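Long-range contacts in D-lactate dehydrogenase (Fermentative) (Pseudomonas aeruginosa, PDB 5Z20), which probably catalyses the NADH-dependent interconversion of pyruvate and D-lactate, as a fermentative D-lactate dehydrogenase of the D-isomer specific 2-hydroxyacid dehydrogenase family: residues B[217-222]-B[251-256]; B[272-277]-B[307-312]. All coordinates share one frame; numbering follows the deposited sequence.

Interaction 1: residues B[217-222]-B[251-256]; sequences VSLHCP and GALVNA. With NAI (1,4-dihydronicotinamide adenine dinucleotide), chain L.
L253 lays its two methyl branches against the end of strand 216-219 and the loop that leaves it. L253 CD1 lies 3.9 Å from L219 CB, at the end of the strand. It also approaches the backbone carbonyl of C221. L253 CD2 reaches further along and rests 3.7 Å from P222 O. The sulfur of C221 meets both branches, with C221 SG 4.0 Å from L253 CD2. L219 and L253 have the same shape: in each, CG is anti to the carbonyl carbon (chi1 -52° and -63°) and CD1 is anti to CA. The two side chains run past each other in opposite directions. L219 CD1 lies beside L253 CB and touches V254 CG1 at 3.7 Å. In C221 the first torsion is 55°, which sets SG between the backbone N and the carbonyl carbon. This turns the sulfur to the leucine and leaves C221 CB for the cofactor, 3.6 Å from N3A of the NADH adenine. P222 borders the cofactor as well, with P222 CD 3.3 Å from O4B of the NADH adenosine ribose. The oxygen of P222 is hydrogen-bonded to the hydroxyl of T227. L219 also packs on I166 and N247 of the neighbouring strands. No hydrogen bond joins the two segments. The chemistry is thus apolar contact without directional bonds, between leucine methyls and a loop that borders the cofactor.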
ATOM      1  N   VAL B 217      17.045  22.008   2.613  1.00 20.59           N
ATOM      2  CA  VAL B 217      16.651  23.247   2.001  1.00 20.12           C
ATOM      3  C   VAL B 217      15.157  23.240   1.820  1.00 20.53           C
ATOM      4  O   VAL B 217      14.605  22.243   1.342  1.00 20.40           O
ATOM      5  CB  VAL B 217      17.294  23.383   0.591  1.00 21.33           C
ATOM      6  CG1 VAL B 217      16.783  24.602  -0.159  1.00 21.48           C
ATOM      7  CG2 VAL B 217      18.826  23.451   0.718  1.00 21.08           C
ATOM      8  N   SER B 218      14.521  24.353   2.137  1.00 21.42           N
ATOM      9  CA  SER B 218      13.076  24.474   2.007  1.00 24.34           C
ATOM     10  C   SER B 218      12.731  25.766   1.303  1.00 24.18           C
ATOM     11  O   SER B 218      13.248  26.820   1.672  1.00 25.81           O
ATOM     12  CB  SER B 218      12.385  24.498   3.408  1.00 24.66           C
ATOM     13  OG  SER B 218      10.981  24.360   3.232  1.00 23.12           O
ATOM     14  N   LEU B 219      11.868  25.682   0.303  1.00 23.89           N
ATOM     15  CA  LEU B 219      11.469  26.784  -0.560  1.00 24.49           C
ATOM     16  C   LEU B 219      10.175  27.420  -0.072  1.00 24.26           C
ATOM     17  O   LEU B 219       9.147  26.764   0.051  1.00 21.54           O
ATOM     18  CB  LEU B 219      11.233  26.275  -2.007  1.00 25.96           C
ATOM     19  CG  LEU B 219      12.391  25.464  -2.618  1.00 27.46           C
ATOM     20  CD1 LEU B 219      12.026  24.930  -3.981  1.00 26.83           C
ATOM     21  CD2 LEU B 219      13.577  26.379  -2.764  1.00 29.80           C
ATOM     22  N   HIS B 220      10.250  28.721   0.151  1.00 24.60           N
ATOM     23  CA  HIS B 220       9.107  29.510   0.614  1.00 25.25           C
ATOM     24  C   HIS B 220       9.029  30.895  -0.028  1.00 23.32           C
ATOM     25  O   HIS B 220       8.443  31.805   0.510  1.00 26.28           O
ATOM     26  CB  HIS B 220       9.147  29.612   2.151  1.00 24.04           C
ATOM     27  CG  HIS B 220       9.107  28.283   2.839  1.00 26.30           C
ATOM     28  ND1 HIS B 220       7.964  27.502   2.892  1.00 26.33           N
ATOM     29  CD2 HIS B 220      10.064  27.579   3.478  1.00 25.22           C
ATOM     30  CE1 HIS B 220       8.204  26.443   3.636  1.00 24.78           C
ATOM     31  NE2 HIS B 220       9.472  26.454   3.985  1.00 22.78           N
ATOM     32  N   CYS B 221       9.564  31.010  -1.232  1.00 24.83           N
ATOM     33  CA  CYS B 221       9.450  32.190  -2.014  1.00 24.13           C
ATOM     34  C   CYS B 221       8.275  32.027  -2.929  1.00 25.33           C
ATOM     35  O   CYS B 221       7.918  30.906  -3.300  1.00 24.87           O
ATOM     36  CB  CYS B 221      10.751  32.423  -2.821  1.00 25.69           C
ATOM     37  SG  CYS B 221      11.233  31.026  -3.866  1.00 26.96           S
ATOM     38  N   PRO B 222       7.707  33.132  -3.378  1.00 28.27           N
ATOM     39  CA  PRO B 222       6.671  33.015  -4.375  1.00 28.34           C
ATOM     40  C   PRO B 222       7.211  32.603  -5.745  1.00 26.79           C
ATOM     41  O   PRO B 222       8.401  32.713  -5.994  1.00 26.54           O
ATOM     42  CB  PRO B 222       6.085  34.441  -4.457  1.00 30.74           C
ATOM     43  CG  PRO B 222       7.073  35.343  -3.795  1.00 31.38           C
ATOM     44  CD  PRO B 222       8.032  34.521  -3.025  1.00 30.77           C
ATOM     45  N   GLY B 251       5.142  24.455  -7.825  1.00 24.87           N
ATOM     46  CA  GLY B 251       5.803  23.446  -8.680  1.00 25.63           C
ATOM     47  C   GLY B 251       6.892  23.969  -9.576  1.00 26.06           C
ATOM     48  O   GLY B 251       7.988  23.362  -9.709  1.00 24.77           O
ATOM     49  N   ALA B 252       6.626  25.147 -10.162  1.00 24.11           N
ATOM     50  CA  ALA B 252       7.580  25.690 -11.114  1.00 26.20           C
ATOM     51  C   ALA B 252       8.812  26.319 -10.494  1.00 23.27           C
ATOM     52  O   ALA B 252       9.679  26.830 -11.227  1.00 25.31           O
ATOM     53  CB  ALA B 252       6.887  26.684 -12.087  1.00 26.51           C
ATOM     54  N   LEU B 253       8.953  26.281  -9.190  1.00 22.47           N
ATOM     55  CA  LEU B 253      10.223  26.687  -8.560  1.00 22.70           C
ATOM     56  C   LEU B 253      11.356  25.722  -8.823  1.00 25.89           C
ATOM     57  O   LEU B 253      12.526  26.053  -8.592  1.00 26.18           O
ATOM     58  CB  LEU B 253      10.079  26.780  -7.056  1.00 23.85           C
ATOM     59  CG  LEU B 253       9.088  27.820  -6.479  1.00 22.88           C
ATOM     60  CD1 LEU B 253       9.121  27.792  -4.960  1.00 22.34           C
ATOM     61  CD2 LEU B 253       9.429  29.241  -6.949  1.00 23.58           C
ATOM     62  N   VAL B 254      11.037  24.500  -9.244  1.00 26.37           N
ATOM     63  CA  VAL B 254      12.078  23.505  -9.454  1.00 23.72           C
ATOM     64  C   VAL B 254      11.927  22.881 -10.844  1.00 24.84           C
ATOM     65  O   VAL B 254      10.837  22.866 -11.488  1.00 25.42           O
ATOM     66  CB  VAL B 254      12.000  22.333  -8.415  1.00 23.75           C
ATOM     67  CG1 VAL B 254      12.075  22.857  -7.008  1.00 23.27           C
ATOM     68  CG2 VAL B 254      10.746  21.525  -8.599  1.00 25.91           C
ATOM     69  N   ASN B 255      13.021  22.301 -11.319  1.00 24.35           N
ATOM     70  CA  ASN B 255      12.950  21.546 -12.546  1.00 24.61           C
ATOM     71  C   ASN B 255      12.939  20.112 -12.164  1.00 22.18           C
ATOM     72  O   ASN B 255      13.967  19.513 -11.807  1.00 20.69           O
ATOM     73  CB  ASN B 255      14.123  21.882 -13.411  1.00 29.90           C
ATOM     74  CG  ASN B 255      14.163  21.049 -14.696  1.00 32.97           C
ATOM     75  OD1 ASN B 255      13.735  19.927 -14.741  1.00 37.77           O
ATOM     76  ND2 ASN B 255      14.719  21.609 -15.695  1.00 32.37           N
ATOM     77  N   ALA B 256      11.772  19.520 -12.246  1.00 21.74           N
ATOM     78  CA  ALA B 256      11.639  18.168 -11.705  1.00 22.15           C
ATOM     79  C   ALA B 256      12.400  17.102 -12.478  1.00 23.20           C
ATOM     80  O   ALA B 256      12.830  16.130 -11.895  1.00 23.28           O
ATOM     81  CB  ALA B 256      10.151  17.799 -11.633  1.00 23.90           C
TER
HETATM   82  PA  NAI L 401       5.393  36.268   1.771  1.00 25.00           P
HETATM   83  O1A NAI L 401       5.171  37.174   0.720  1.00 24.80           O
HETATM   84  O2A NAI L 401       5.090  36.610   3.134  1.00 24.55           O
HETATM   85  O5B NAI L 401       6.879  35.920   1.684  1.00 22.41           O
HETATM   86  C5B NAI L 401       7.551  35.570   0.527  1.00 22.80           C
HETATM   87  C4B NAI L 401       9.023  35.786   0.764  1.00 26.91           C
HETATM   88  O4B NAI L 401       9.747  35.364  -0.368  1.00 24.89           O
HETATM   89  C3B NAI L 401       9.390  37.240   1.086  1.00 26.66           C
HETATM   90  O3B NAI L 401      10.343  37.423   2.109  1.00 25.65           O
HETATM   91  C2B NAI L 401      10.042  37.608  -0.196  1.00 28.12           C
HETATM   92  O2B NAI L 401      10.970  38.658  -0.144  1.00 31.72           O
HETATM   93  C1B NAI L 401      10.714  36.323  -0.621  1.00 26.74           C
HETATM   94  N9A NAI L 401      11.138  36.413  -2.021  1.00 30.81           N
HETATM   95  C8A NAI L 401      10.561  37.152  -2.956  1.00 27.33           C
HETATM   96  N7A NAI L 401      11.174  37.066  -4.089  1.00 26.95           N
HETATM   97  C5A NAI L 401      12.182  36.265  -3.925  1.00 28.64           C
HETATM   98  C6A NAI L 401      13.242  35.759  -4.790  1.00 33.61           C
HETATM   99  N6A NAI L 401      13.308  36.127  -6.058  1.00 34.38           N
HETATM  100  N1A NAI L 401      14.116  34.923  -4.255  1.00 28.81           N
HETATM  101  C2A NAI L 401      14.039  34.590  -2.985  1.00 30.37           C
HETATM  102  N3A NAI L 401      13.103  35.007  -2.155  1.00 27.87           N
HETATM  103  C4A NAI L 401      12.172  35.842  -2.551  1.00 25.99           C
HETATM  104  O3  NAI L 401       4.671  34.975   1.274  1.00 26.64           O
HETATM  105  PN  NAI L 401       4.258  33.728   2.118  1.00 23.45           P
HETATM  106  O1N NAI L 401       3.040  34.029   2.763  1.00 22.36           O
HETATM  107  O2N NAI L 401       5.372  33.316   2.885  1.00 23.04           O
HETATM  108  O5D NAI L 401       4.024  32.784   0.941  1.00 24.33           O
HETATM  109  C5D NAI L 401       5.045  32.053   0.335  1.00 24.07           C
HETATM  110  C4D NAI L 401       4.558  31.224  -0.844  1.00 24.52           C
HETATM  111  O4D NAI L 401       4.197  29.906  -0.517  1.00 22.18           O
HETATM  112  C3D NAI L 401       3.370  31.776  -1.582  1.00 27.28           C
HETATM  113  O3D NAI L 401       3.737  32.679  -2.594  1.00 26.28           O
HETATM  114  C2D NAI L 401       2.719  30.544  -2.162  1.00 24.90           C
HETATM  115  O2D NAI L 401       3.100  30.307  -3.487  1.00 24.88           O
HETATM  116  C1D NAI L 401       3.216  29.400  -1.337  1.00 22.51           C
HETATM  117  N1N NAI L 401       2.125  28.819  -0.583  1.00 21.94           N
HETATM  118  C2N NAI L 401       1.916  27.524  -0.661  1.00 20.45           C
HETATM  119  C3N NAI L 401       0.906  26.898   0.038  1.00 19.43           C
HETATM  120  C7N NAI L 401       0.697  25.402  -0.073  1.00 21.13           C
HETATM  121  O7N NAI L 401      -0.351  24.935   0.140  1.00 20.33           O
HETATM  122  N7N NAI L 401       1.635  24.583  -0.402  1.00 18.64           N
HETATM  123  C4N NAI L 401       0.067  27.708   0.792  1.00 23.03           C
HETATM  124  C5N NAI L 401       0.288  29.058   0.847  1.00 21.31           C
HETATM  125  C6N NAI L 401       1.342  29.588   0.149  1.00 24.23           C

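Interaction 2: residues B[272-277]-B[307-312]; sequences GLDVYE and VVTAHQ. With NAI (1,4-dihydronicotinamide adenine dinucleotide), chain L; OXM (oxamic acid), chain M.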
ATOM      1  N   GLY B 272      10.828  16.147  -0.687  1.00 22.43           N
ATOM      2  CA  GLY B 272       9.471  16.272  -0.266  1.00 19.91           C
ATOM      3  C   GLY B 272       8.774  17.327  -1.092  1.00 21.48           C
ATOM      4  O   GLY B 272       9.187  18.499  -1.068  1.00 22.44           O
ATOM      5  N   LEU B 273       7.695  16.961  -1.740  1.00 18.92           N
ATOM      6  CA  LEU B 273       6.953  17.904  -2.519  1.00 20.39           C
ATOM      7  C   LEU B 273       5.522  17.986  -2.044  1.00 19.65           C
ATOM      8  O   LEU B 273       4.898  16.944  -1.846  1.00 19.39           O
ATOM      9  CB  LEU B 273       6.869  17.449  -3.992  1.00 20.26           C
ATOM     10  CG  LEU B 273       8.173  17.300  -4.761  1.00 21.60           C
ATOM     11  CD1 LEU B 273       7.829  16.955  -6.221  1.00 23.85           C
ATOM     12  CD2 LEU B 273       9.070  18.538  -4.690  1.00 20.86           C
ATOM     13  N   ASP B 274       4.997  19.212  -1.918  1.00 18.38           N
ATOM     14  CA  ASP B 274       3.539  19.402  -1.768  1.00 18.12           C
ATOM     15  C   ASP B 274       2.946  19.989  -3.062  1.00 19.06           C
ATOM     16  O   ASP B 274       1.772  20.241  -3.125  1.00 19.05           O
ATOM     17  CB  ASP B 274       3.258  20.307  -0.577  1.00 16.91           C
ATOM     18  CG  ASP B 274       1.820  20.386  -0.229  1.00 16.51           C
ATOM     19  OD1 ASP B 274       1.191  19.290  -0.103  1.00 15.39           O
ATOM     20  OD2 ASP B 274       1.242  21.513  -0.152  1.00 17.79           O
ATOM     21  N   VAL B 275       3.807  20.287  -4.038  1.00 20.46           N
ATOM     22  CA  VAL B 275       3.462  20.973  -5.254  1.00 21.31           C
ATOM     23  C   VAL B 275       4.251  20.415  -6.412  1.00 22.14           C
ATOM     24  O   VAL B 275       5.331  19.841  -6.247  1.00 22.17           O
ATOM     25  CB  VAL B 275       3.714  22.494  -5.189  1.00 20.90           C
ATOM     26  CG1 VAL B 275       2.791  23.106  -4.143  1.00 21.44           C
ATOM     27  CG2 VAL B 275       5.176  22.815  -4.873  1.00 19.81           C
ATOM     28  N   TYR B 276       3.689  20.561  -7.583  1.00 21.68           N
ATOM     29  CA  TYR B 276       4.309  20.031  -8.803  1.00 23.64           C
ATOM     30  C   TYR B 276       3.964  20.959  -9.990  1.00 23.26           C
ATOM     31  O   TYR B 276       2.812  21.416 -10.128  1.00 25.64           O
ATOM     32  CB  TYR B 276       3.873  18.557  -9.054  1.00 21.95           C
ATOM     33  CG  TYR B 276       4.438  17.976 -10.318  1.00 23.23           C
ATOM     34  CD1 TYR B 276       5.833  17.800 -10.492  1.00 24.32           C
ATOM     35  CD2 TYR B 276       3.617  17.668 -11.389  1.00 24.65           C
ATOM     36  CE1 TYR B 276       6.363  17.344 -11.697  1.00 24.23           C
ATOM     37  CE2 TYR B 276       4.125  17.184 -12.584  1.00 25.43           C
ATOM     38  CZ  TYR B 276       5.502  17.025 -12.736  1.00 25.24           C
ATOM     39  OH  TYR B 276       6.021  16.607 -13.902  1.00 28.70           O
ATOM     40  N   GLU B 277       4.913  21.137 -10.889  1.00 24.33           N
ATOM     41  CA  GLU B 277       4.761  22.097 -11.973  1.00 25.11           C
ATOM     42  C   GLU B 277       3.561  21.844 -12.847  1.00 24.32           C
ATOM     43  O   GLU B 277       2.839  22.795 -13.167  1.00 24.75           O
ATOM     44  CB  GLU B 277       6.026  22.167 -12.793  1.00 26.86           C
ATOM     45  CG  GLU B 277       5.979  23.144 -13.952  1.00 29.30           C
ATOM     46  CD  GLU B 277       7.379  23.567 -14.445  1.00 30.57           C
ATOM     47  OE1 GLU B 277       8.429  23.077 -13.980  1.00 30.53           O
ATOM     48  OE2 GLU B 277       7.420  24.405 -15.328  1.00 33.81           O
ATOM     49  N   VAL B 307       8.574  11.879  -1.168  1.00 18.74           N
ATOM     50  CA  VAL B 307       7.220  11.907  -0.709  1.00 18.59           C
ATOM     51  C   VAL B 307       6.534  13.094  -1.370  1.00 18.79           C
ATOM     52  O   VAL B 307       7.029  14.252  -1.293  1.00 19.13           O
ATOM     53  CB  VAL B 307       7.145  12.081   0.864  1.00 18.45           C
ATOM     54  CG1 VAL B 307       5.708  12.316   1.286  1.00 20.29           C
ATOM     55  CG2 VAL B 307       7.616  10.840   1.514  1.00 19.01           C
ATOM     56  N   VAL B 308       5.388  12.828  -1.954  1.00 17.97           N
ATOM     57  CA  VAL B 308       4.571  13.834  -2.566  1.00 18.35           C
ATOM     58  C   VAL B 308       3.227  13.861  -1.889  1.00 19.03           C
ATOM     59  O   VAL B 308       2.573  12.817  -1.779  1.00 18.10           O
ATOM     60  CB  VAL B 308       4.319  13.515  -4.046  1.00 18.99           C
ATOM     61  CG1 VAL B 308       3.410  14.550  -4.676  1.00 18.55           C
ATOM     62  CG2 VAL B 308       5.626  13.463  -4.845  1.00 18.92           C
ATOM     63  N   THR B 309       2.832  15.039  -1.424  1.00 17.01           N
ATOM     64  CA  THR B 309       1.509  15.269  -0.985  1.00 17.61           C
ATOM     65  C   THR B 309       0.882  16.213  -1.972  1.00 20.83           C
ATOM     66  O   THR B 309       1.561  17.043  -2.586  1.00 20.16           O
ATOM     67  CB  THR B 309       1.459  15.851   0.443  1.00 18.22           C
ATOM     68  OG1 THR B 309       2.273  17.020   0.533  1.00 19.19           O
ATOM     69  CG2 THR B 309       1.944  14.883   1.431  1.00 18.01           C
ATOM     70  N   ALA B 310      -0.426  16.062  -2.154  1.00 22.87           N
ATOM     71  CA  ALA B 310      -1.125  16.732  -3.264  1.00 22.56           C
ATOM     72  C   ALA B 310      -1.624  18.122  -2.905  1.00 20.90           C
ATOM     73  O   ALA B 310      -2.849  18.406  -2.879  1.00 18.93           O
ATOM     74  CB  ALA B 310      -2.251  15.836  -3.777  1.00 23.08           C
ATOM     75  N   HIS B 311      -0.660  18.982  -2.597  1.00 20.16           N
ATOM     76  CA  HIS B 311      -0.937  20.387  -2.313  1.00 21.04           C
ATOM     77  C   HIS B 311      -1.908  20.578  -1.162  1.00 20.76           C
ATOM     78  O   HIS B 311      -2.944  21.251  -1.294  1.00 18.03           O
ATOM     79  CB  HIS B 311      -1.463  21.113  -3.579  1.00 20.85           C
ATOM     80  CG  HIS B 311      -1.195  22.561  -3.587  1.00 20.62           C
ATOM     81  ND1 HIS B 311      -0.926  23.267  -4.748  1.00 22.14           N
ATOM     82  CD2 HIS B 311      -1.194  23.473  -2.582  1.00 21.90           C
ATOM     83  CE1 HIS B 311      -0.735  24.546  -4.454  1.00 20.77           C
ATOM     84  NE2 HIS B 311      -0.906  24.702  -3.148  1.00 22.39           N
ATOM     85  N   GLN B 312      -1.564  19.957  -0.052  1.00 19.24           N
ATOM     86  CA  GLN B 312      -2.390  19.981   1.144  1.00 20.46           C
ATOM     87  C   GLN B 312      -1.696  20.691   2.282  1.00 20.45           C
ATOM     88  O   GLN B 312      -2.180  20.609   3.419  1.00 18.78           O
ATOM     89  CB  GLN B 312      -2.773  18.533   1.586  1.00 22.05           C
ATOM     90  CG  GLN B 312      -1.552  17.676   1.952  1.00 21.93           C
ATOM     91  CD  GLN B 312      -1.911  16.327   2.599  1.00 22.35           C
ATOM     92  OE1 GLN B 312      -1.953  15.320   1.920  1.00 21.91           O
ATOM     93  NE2 GLN B 312      -2.212  16.344   3.876  1.00 22.66           N
TER
HETATM   94  PA  NAI L 401       5.393  36.268   1.771  1.00 25.00           P
HETATM   95  O1A NAI L 401       5.171  37.174   0.720  1.00 24.80           O
HETATM   96  O2A NAI L 401       5.090  36.610   3.134  1.00 24.55           O
HETATM   97  O5B NAI L 401       6.879  35.920   1.684  1.00 22.41           O
HETATM   98  C5B NAI L 401       7.551  35.570   0.527  1.00 22.80           C
HETATM   99  C4B NAI L 401       9.023  35.786   0.764  1.00 26.91           C
HETATM  100  O4B NAI L 401       9.747  35.364  -0.368  1.00 24.89           O
HETATM  101  C3B NAI L 401       9.390  37.240   1.086  1.00 26.66           C
HETATM  102  O3B NAI L 401      10.343  37.423   2.109  1.00 25.65           O
HETATM  103  C2B NAI L 401      10.042  37.608  -0.196  1.00 28.12           C
HETATM  104  O2B NAI L 401      10.970  38.658  -0.144  1.00 31.72           O
HETATM  105  C1B NAI L 401      10.714  36.323  -0.621  1.00 26.74           C
HETATM  106  N9A NAI L 401      11.138  36.413  -2.021  1.00 30.81           N
HETATM  107  C8A NAI L 401      10.561  37.152  -2.956  1.00 27.33           C
HETATM  108  N7A NAI L 401      11.174  37.066  -4.089  1.00 26.95           N
HETATM  109  C5A NAI L 401      12.182  36.265  -3.925  1.00 28.64           C
HETATM  110  C6A NAI L 401      13.242  35.759  -4.790  1.00 33.61           C
HETATM  111  N6A NAI L 401      13.308  36.127  -6.058  1.00 34.38           N
HETATM  112  N1A NAI L 401      14.116  34.923  -4.255  1.00 28.81           N
HETATM  113  C2A NAI L 401      14.039  34.590  -2.985  1.00 30.37           C
HETATM  114  N3A NAI L 401      13.103  35.007  -2.155  1.00 27.87           N
HETATM  115  C4A NAI L 401      12.172  35.842  -2.551  1.00 25.99           C
HETATM  116  O3  NAI L 401       4.671  34.975   1.274  1.00 26.64           O
HETATM  117  PN  NAI L 401       4.258  33.728   2.118  1.00 23.45           P
HETATM  118  O1N NAI L 401       3.040  34.029   2.763  1.00 22.36           O
HETATM  119  O2N NAI L 401       5.372  33.316   2.885  1.00 23.04           O
HETATM  120  O5D NAI L 401       4.024  32.784   0.941  1.00 24.33           O
HETATM  121  C5D NAI L 401       5.045  32.053   0.335  1.00 24.07           C
HETATM  122  C4D NAI L 401       4.558  31.224  -0.844  1.00 24.52           C
HETATM  123  O4D NAI L 401       4.197  29.906  -0.517  1.00 22.18           O
HETATM  124  C3D NAI L 401       3.370  31.776  -1.582  1.00 27.28           C
HETATM  125  O3D NAI L 401       3.737  32.679  -2.594  1.00 26.28           O
HETATM  126  C2D NAI L 401       2.719  30.544  -2.162  1.00 24.90           C
HETATM  127  O2D NAI L 401       3.100  30.307  -3.487  1.00 24.88           O
HETATM  128  C1D NAI L 401       3.216  29.400  -1.337  1.00 22.51           C
HETATM  129  N1N NAI L 401       2.125  28.819  -0.583  1.00 21.94           N
HETATM  130  C2N NAI L 401       1.916  27.524  -0.661  1.00 20.45           C
HETATM  131  C3N NAI L 401       0.906  26.898   0.038  1.00 19.43           C
HETATM  132  C7N NAI L 401       0.697  25.402  -0.073  1.00 21.13           C
HETATM  133  O7N NAI L 401      -0.351  24.935   0.140  1.00 20.33           O
HETATM  134  N7N NAI L 401       1.635  24.583  -0.402  1.00 18.64           N
HETATM  135  C4N NAI L 401       0.067  27.708   0.792  1.00 23.03           C
HETATM  136  C5N NAI L 401       0.288  29.058   0.847  1.00 21.31           C
HETATM  137  C6N NAI L 401       1.342  29.588   0.149  1.00 24.23           C
HETATM  138  C1  OXM M 402      -2.029  27.718  -1.449  1.00 24.57           C
HETATM  139  N1  OXM M 402      -2.922  26.940  -0.840  1.00 24.91           N
HETATM  140  O1  OXM M 402      -1.126  27.253  -2.124  1.00 27.45           O
HETATM  141  C2  OXM M 402      -2.138  29.165  -1.299  1.00 23.43           C
HETATM  142  O2  OXM M 402      -1.586  29.905  -2.143  1.00 20.90           O
HETATM  143  O3  OXM M 402      -2.781  29.629  -0.332  1.00 17.82           O
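D274 points its carboxylate across to T309 and Q312. Its CG is anti to the backbone N (chi1 -171°), which carries the carboxylate over to them. OD1 takes two hydrogen bonds. The T309 hydroxyl donates from the anti side at 2.6 Å (T309 OG1 to D274 OD1), 17° out of the carboxylate plane. The Q312 backbone N meets the syn lone pair of D274 OD1 at 2.8 Å. D274 OD2 accepts from the nicotinamide amide N7N of NADH at 3.1 Å, and also from the backbone N of A313. These bonds fix the rotation of the carboxylate. V275 CG1 sits over one face of the H311 imidazole, offset toward the rim, 3.9 Å from the ring centroid, as a CH-pi contact. The ring edge is turned to the ligands. H311 NE2 donates to O1 of oxamate at 2.8 Å, with O1 in the ring plane. H311 ND1 is hydrogen-bonded to E279, which holds the ring's orientation. On the strands themselves, L273 N bonds to V307 O at 2.8 Å, and T309 N to L273 O. Parallel strands 268-273 and 306-308 join through helix 295-302 in a beta-alpha-beta unit, 306-308 at the sheet edge. Ligand-binding loops after parallel strands are typical of a Rossmann-type dinucleotide-binding domain.

Interactions 1 and 2 both reach one parallel sheet, with centres 11 Å apart. Strand 243-247 runs between strands 216-219 and 268-273 and so separates them. The contacts touch where the loop 251-256 meets 272-277: G251 N lies 3.4 Å from V275 CG2, and A256 CB lies 3.8 Å from Y276 CE1. Both reach the same NADH at different places. Residues 217-222 line its adenosine part and the ribose next to the nicotinamide, whereas D274 and H311 of interaction 2 meet the nicotinamide amide. H311 is hydrogen-bonded to oxamate. The side chain of P222, in interaction 1, is about 9 Å from the bound oxamate.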